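Local coordinates for protein putative fimbrium tip subunit Fim1C (Bacteroides ovatus, PDB 4EPS) that probably forms part of the tip of fimbriae, the filamentous cell-surface appendages that mediate adhesion and biofilm formation, at residues 89-92 with 93-97; 65-69 with 70-74. One frame throughout, in Å; residues are numbered along the deposited sequence.

In the fold
Two local contacts follow one another within the fimbrillin-like region: contact 2 closes the hairpin of strands 55-67 and 72-73, and contact 1 shapes the exit from strand 87-92. Their centres lie about 14 Å apart and their nearest atoms about 5 Å, without touching. Strand 45-52 joins them, pairing antiparallel with both 55-67 and 87-92. Its I46 packs against Y92 of contact 1 and against F65 and W72 of contact 2, while Q45 bonds to T66 and, through its backbone, to Y94. D44 takes the Y92 hydroxyl and pairs through its backbone with F67. N62, earlier on strand 55-67, bonds to Y91 and Q95. Glycerol, probably from the crystallisation liquor, binds near each contact.

Contact 1 (89-92 with 93-97); sequences YAYY and PYQSE
Y92 and P93 meet across a cis peptide bond, an aromatic-cis-proline pair that turns the chain out of strand 87-92. The pyrrolidine ring crosses the phenol ring at about a right angle, and P93 CB stands 3.8 Å from the centroid of the Y92 ring, 7° off its normal: a CH-pi contact over the face. CG of Y92, anti to the backbone N (chi1 172°), lies beside its own carbonyl carbon, which brings the ring over the proline. The Y92 hydroxyl bonds to D44, so with an alanine here P93 would probably lose the aromatic surface beneath its CB, and D44 its phenol partner. This end is tightly packed, as is the buried Y91, whose CE2 comes within 3.3 Å of P93 O and whose OH also bonds to N62. Toward solvent the loop slackens, and Q95 OE1 makes a weak bond to a glycerol. Q95 is nonetheless gripped twice. The Q95 side chain, folded about its CB-CG bond, sends Q95 NE2 back to P93 O at 3.0 Å, from above the carbonyl plane, and Q95 N meets Y91 OH near the plane of the phenol ring, 2.9 Å away and almost straight at 174°.

Contact 2 (65-69 with 70-74); sequences FTFNG and SSWSG
A beta hairpin joins strand 55-67 to the short strand 72-73, and this contact contains its last bridges and its turn. T66 and S73 form the antiparallel hydrogen-bonded pair: T66 N reaches S73 O at 2.8 Å in the carbonyl plane, and S73 N answers to T66 O. The S73 hydroxyl adds a second donor to T66 O, with OG at 3.2 Å, so one serine grips this oxygen from opposite faces of its plane. T66 OG1, which is bonded to Q45 NE2, also shares a water with S73 O.

F67 and W72, the next, non-hydrogen-bonded pair, point to the other face and cross at about a right angle. F67 CB sits over the six-membered ring of W72, 3.6 Å from its centroid, while the phenyl ring continues obliquely to the five-membered ring, centroids 4.8 Å apart and planes at 45°, with F67 CD1 over the indole face toward its rim. A chi1 of -170° swings the F67 phenyl away from its own N and toward the turn, where the N atoms of G69 and S70 lie over one face. F40 meets the indole edge-to-face from outside the hairpin.

At the turn, N68 N bonds to S71 O at 3.0 Å. N68 OD1 accepts S70 N at 2.9 Å and S71 N at 2.8 Å from opposite faces of the amide. G69 takes a positive phi (106°), where a side chain would jam against the N68 carbonyl oxygen. With N68 OD1 accepting the N-H two residues on, at S70, this is an Asx turn at the end of an antiparallel hairpin.

Contact 1 (89-92 with 93-97)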
loop_
_atom_site.group_PDB
_atom_site.type_symbol
_atom_site.label_atom_id
_atom_site.label_comp_id
_atom_site.label_asym_id
_atom_site.label_seq_id
_atom_site.Cartn_x
_atom_site.Cartn_y
_atom_site.Cartn_z
ATOM N N TYR A 89 -30.871 8.533 50.985
ATOM C CA TYR A 89 -30.279 7.408 50.238
ATOM C C TYR A 89 -31.010 7.209 48.949
ATOM O O TYR A 89 -32.243 7.328 48.929
ATOM C CB TYR A 89 -30.381 6.094 51.047
ATOM C CG TYR A 89 -29.666 6.102 52.368
ATOM C CD1 TYR A 89 -30.299 6.557 53.523
ATOM C CD2 TYR A 89 -28.364 5.625 52.479
ATOM C CE1 TYR A 89 -29.644 6.563 54.752
ATOM C CE2 TYR A 89 -27.701 5.616 53.707
ATOM C CZ TYR A 89 -28.353 6.074 54.839
ATOM O OH TYR A 89 -27.718 6.046 56.048
ATOM N N ALA A 90 -30.295 6.852 47.884
ATOM C CA ALA A 90 -30.986 6.555 46.625
ATOM C C ALA A 90 -30.422 5.288 45.998
ATOM O O ALA A 90 -29.256 4.952 46.214
ATOM C CB ALA A 90 -30.881 7.717 45.649
ATOM N N TYR A 91 -31.250 4.599 45.215
ATOM C CA TYR A 91 -30.793 3.406 44.491
ATOM C C TYR A 91 -31.470 3.340 43.146
ATOM O O TYR A 91 -32.564 3.883 42.940
ATOM C CB TYR A 91 -31.043 2.094 45.293
ATOM C CG TYR A 91 -32.502 1.682 45.281
ATOM C CD1 TYR A 91 -33.443 2.359 46.054
ATOM C CD2 TYR A 91 -32.962 0.698 44.408
ATOM C CE1 TYR A 91 -34.795 2.024 46.006
ATOM C CE2 TYR A 91 -34.320 0.392 44.312
ATOM C CZ TYR A 91 -35.231 1.047 45.128
ATOM O OH TYR A 91 -36.572 0.774 45.036
ATOM N N TYR A 92 -30.829 2.605 42.255
ATOM C CA TYR A 92 -31.294 2.316 40.911
ATOM C C TYR A 92 -31.103 0.810 40.648
ATOM O O TYR A 92 -30.029 0.313 40.980
ATOM C CB TYR A 92 -30.457 3.133 39.899
ATOM C CG TYR A 92 -30.758 2.745 38.467
ATOM C CD1 TYR A 92 -30.084 1.687 37.852
ATOM C CD2 TYR A 92 -31.777 3.376 37.752
ATOM C CE1 TYR A 92 -30.427 1.260 36.571
ATOM C CE2 TYR A 92 -32.102 2.981 36.455
ATOM C CZ TYR A 92 -31.426 1.922 35.873
ATOM O OH TYR A 92 -31.748 1.535 34.604
ATOM N N PRO A 93 -31.987 0.121 39.892
ATOM C CA PRO A 93 -33.302 0.569 39.399
ATOM C C PRO A 93 -34.368 0.386 40.462
ATOM O O PRO A 93 -34.336 -0.600 41.211
ATOM C CB PRO A 93 -33.545 -0.339 38.183
ATOM C CG PRO A 93 -32.840 -1.653 38.553
ATOM C CD PRO A 93 -31.721 -1.292 39.525
ATOM N N TYR A 94 -35.317 1.331 40.517
ATOM C CA TYR A 94 -36.433 1.313 41.463
ATOM C C TYR A 94 -37.135 -0.044 41.461
ATOM O O TYR A 94 -37.400 -0.594 40.389
ATOM C CB TYR A 94 -37.443 2.415 41.073
ATOM C CG TYR A 94 -38.753 2.343 41.829
ATOM C CD1 TYR A 94 -38.848 2.799 43.141
ATOM C CD2 TYR A 94 -39.906 1.854 41.220
ATOM C CE1 TYR A 94 -40.046 2.718 43.851
ATOM C CE2 TYR A 94 -41.117 1.789 41.912
ATOM C CZ TYR A 94 -41.181 2.220 43.228
ATOM O OH TYR A 94 -42.369 2.149 43.916
ATOM N N GLN A 95 -37.437 -0.552 42.666
ATOM C CA GLN A 95 -38.164 -1.804 42.932
ATOM C C GLN A 95 -39.414 -1.443 43.730
ATOM O O GLN A 95 -39.303 -0.719 44.719
ATOM C CB GLN A 95 -37.280 -2.797 43.733
ATOM C CG GLN A 95 -35.914 -3.146 43.095
ATOM C CD GLN A 95 -36.035 -3.884 41.785
ATOM O OE1 GLN A 95 -36.538 -5.010 41.721
ATOM N NE2 GLN A 95 -35.561 -3.277 40.709
ATOM N N SER A 96 -40.596 -1.907 43.285
ATOM C CA SER A 96 -41.880 -1.690 43.970
ATOM C C SER A 96 -41.857 -2.250 45.385
ATOM O O SER A 96 -42.443 -1.645 46.289
ATOM C CB SER A 96 -43.027 -2.342 43.200
ATOM O OG SER A 96 -43.414 -1.539 42.099
ATOM N N GLU A 97 -41.162 -3.390 45.584
ATOM C CA GLU A 97 -41.080 -4.031 46.898
ATOM C C GLU A 97 -39.679 -3.881 47.493
ATOM O O GLU A 97 -38.710 -4.396 46.944
ATOM C CB GLU A 97 -41.499 -5.523 46.803
ATOM C CG GLU A 97 -41.634 -6.234 48.146
ATOM C CD GLU A 97 -42.738 -5.728 49.058
ATOM O OE1 GLU A 97 -42.483 -4.782 49.838
ATOM O OE2 GLU A 97 -43.858 -6.285 48.999
#

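Contact 2 (65-69 with 70-74)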
loop_
_atom_site.group_PDB
_atom_site.type_symbol
_atom_site.label_atom_id
_atom_site.label_comp_id
_atom_site.label_asym_id
_atom_site.label_seq_id
_atom_site.Cartn_x
_atom_site.Cartn_y
_atom_site.Cartn_z
ATOM N N PHE A 65 -38.709 8.198 41.564
ATOM C CA PHE A 65 -38.443 9.350 40.707
ATOM C C PHE A 65 -38.081 8.834 39.343
ATOM O O PHE A 65 -37.312 7.882 39.252
ATOM C CB PHE A 65 -37.333 10.249 41.286
ATOM C CG PHE A 65 -37.806 11.026 42.478
ATOM C CD1 PHE A 65 -37.733 10.482 43.758
ATOM C CD2 PHE A 65 -38.415 12.267 42.322
ATOM C CE1 PHE A 65 -38.222 11.185 44.864
ATOM C CE2 PHE A 65 -38.910 12.960 43.429
ATOM C CZ PHE A 65 -38.793 12.422 44.691
ATOM N N THR A 66 -38.623 9.446 38.284
ATOM C CA THR A 66 -38.417 9.025 36.905
ATOM C C THR A 66 -37.657 10.090 36.110
ATOM O O THR A 66 -37.977 11.283 36.204
ATOM C CB THR A 66 -39.802 8.730 36.252
ATOM O OG1 THR A 66 -40.529 7.867 37.120
ATOM C CG2 THR A 66 -39.692 8.102 34.871
ATOM N N PHE A 67 -36.646 9.652 35.346
ATOM C CA PHE A 67 -35.877 10.558 34.503
ATOM C C PHE A 67 -36.667 10.760 33.201
ATOM O O PHE A 67 -37.163 9.778 32.650
ATOM C CB PHE A 67 -34.468 10.002 34.226
ATOM C CG PHE A 67 -33.527 10.995 33.566
ATOM C CD1 PHE A 67 -33.068 12.113 34.261
ATOM C CD2 PHE A 67 -33.019 10.755 32.295
ATOM C CE1 PHE A 67 -32.162 13.000 33.677
ATOM C CE2 PHE A 67 -32.099 11.642 31.712
ATOM C CZ PHE A 67 -31.678 12.753 32.409
ATOM N N ASN A 68 -36.851 12.011 32.761
ATOM C CA ASN A 68 -37.642 12.285 31.550
ATOM C C ASN A 68 -36.746 12.598 30.346
ATOM O O ASN A 68 -37.245 13.024 29.312
ATOM C CB ASN A 68 -38.633 13.452 31.816
ATOM C CG ASN A 68 -38.006 14.841 31.849
ATOM O OD1 ASN A 68 -36.788 15.014 31.901
ATOM N ND2 ASN A 68 -38.822 15.869 31.767
ATOM N N GLY A 69 -35.438 12.411 30.489
ATOM C CA GLY A 69 -34.490 12.732 29.427
ATOM C C GLY A 69 -33.714 13.998 29.735
ATOM O O GLY A 69 -32.665 14.246 29.139
ATOM N N SER A 70 -34.225 14.802 30.667
ATOM C CA SER A 70 -33.607 16.072 31.074
ATOM C C SER A 70 -33.481 16.169 32.603
ATOM O O SER A 70 -32.476 16.689 33.085
ATOM C CB SER A 70 -34.410 17.268 30.549
ATOM O OG SER A 70 -34.330 17.322 29.129
ATOM N N SER A 71 -34.502 15.719 33.356
ATOM C CA SER A 71 -34.499 15.864 34.813
ATOM C C SER A 71 -35.262 14.741 35.492
ATOM O O SER A 71 -35.960 13.974 34.811
ATOM C CB SER A 71 -35.101 17.216 35.212
ATOM O OG SER A 71 -36.471 17.314 34.841
ATOM N N TRP A 72 -35.140 14.658 36.834
ATOM C CA TRP A 72 -35.813 13.657 37.659
ATOM C C TRP A 72 -37.107 14.226 38.211
ATOM O O TRP A 72 -37.099 15.294 38.828
ATOM C CB TRP A 72 -34.893 13.183 38.814
ATOM C CG TRP A 72 -33.678 12.467 38.299
ATOM C CD1 TRP A 72 -32.485 13.025 37.941
ATOM C CD2 TRP A 72 -33.587 11.074 37.981
ATOM N NE1 TRP A 72 -31.638 12.054 37.464
ATOM C CE2 TRP A 72 -32.289 10.847 37.472
ATOM C CE3 TRP A 72 -34.463 9.977 38.135
ATOM C CZ2 TRP A 72 -31.844 9.574 37.098
ATOM C CZ3 TRP A 72 -34.035 8.719 37.727
ATOM C CH2 TRP A 72 -32.733 8.522 37.235
ATOM N N SER A 73 -38.221 13.525 37.975
ATOM C CA SER A 73 -39.545 13.953 38.451
ATOM C C SER A 73 -40.255 12.874 39.254
ATOM O O SER A 73 -40.090 11.674 39.017
ATOM C CB SER A 73 -40.440 14.383 37.291
ATOM O OG SER A 73 -40.350 13.493 36.190
ATOM N N GLY A 74 -41.064 13.342 40.186
ATOM C CA GLY A 74 -41.892 12.530 41.056
ATOM C C GLY A 74 -42.754 13.449 41.889
ATOM O O GLY A 74 -42.908 14.628 41.554
HETATM O O HOH W 1 -41.954 9.034 39.518
HETATM O O HOH W 2 -36.590 16.130 28.340
#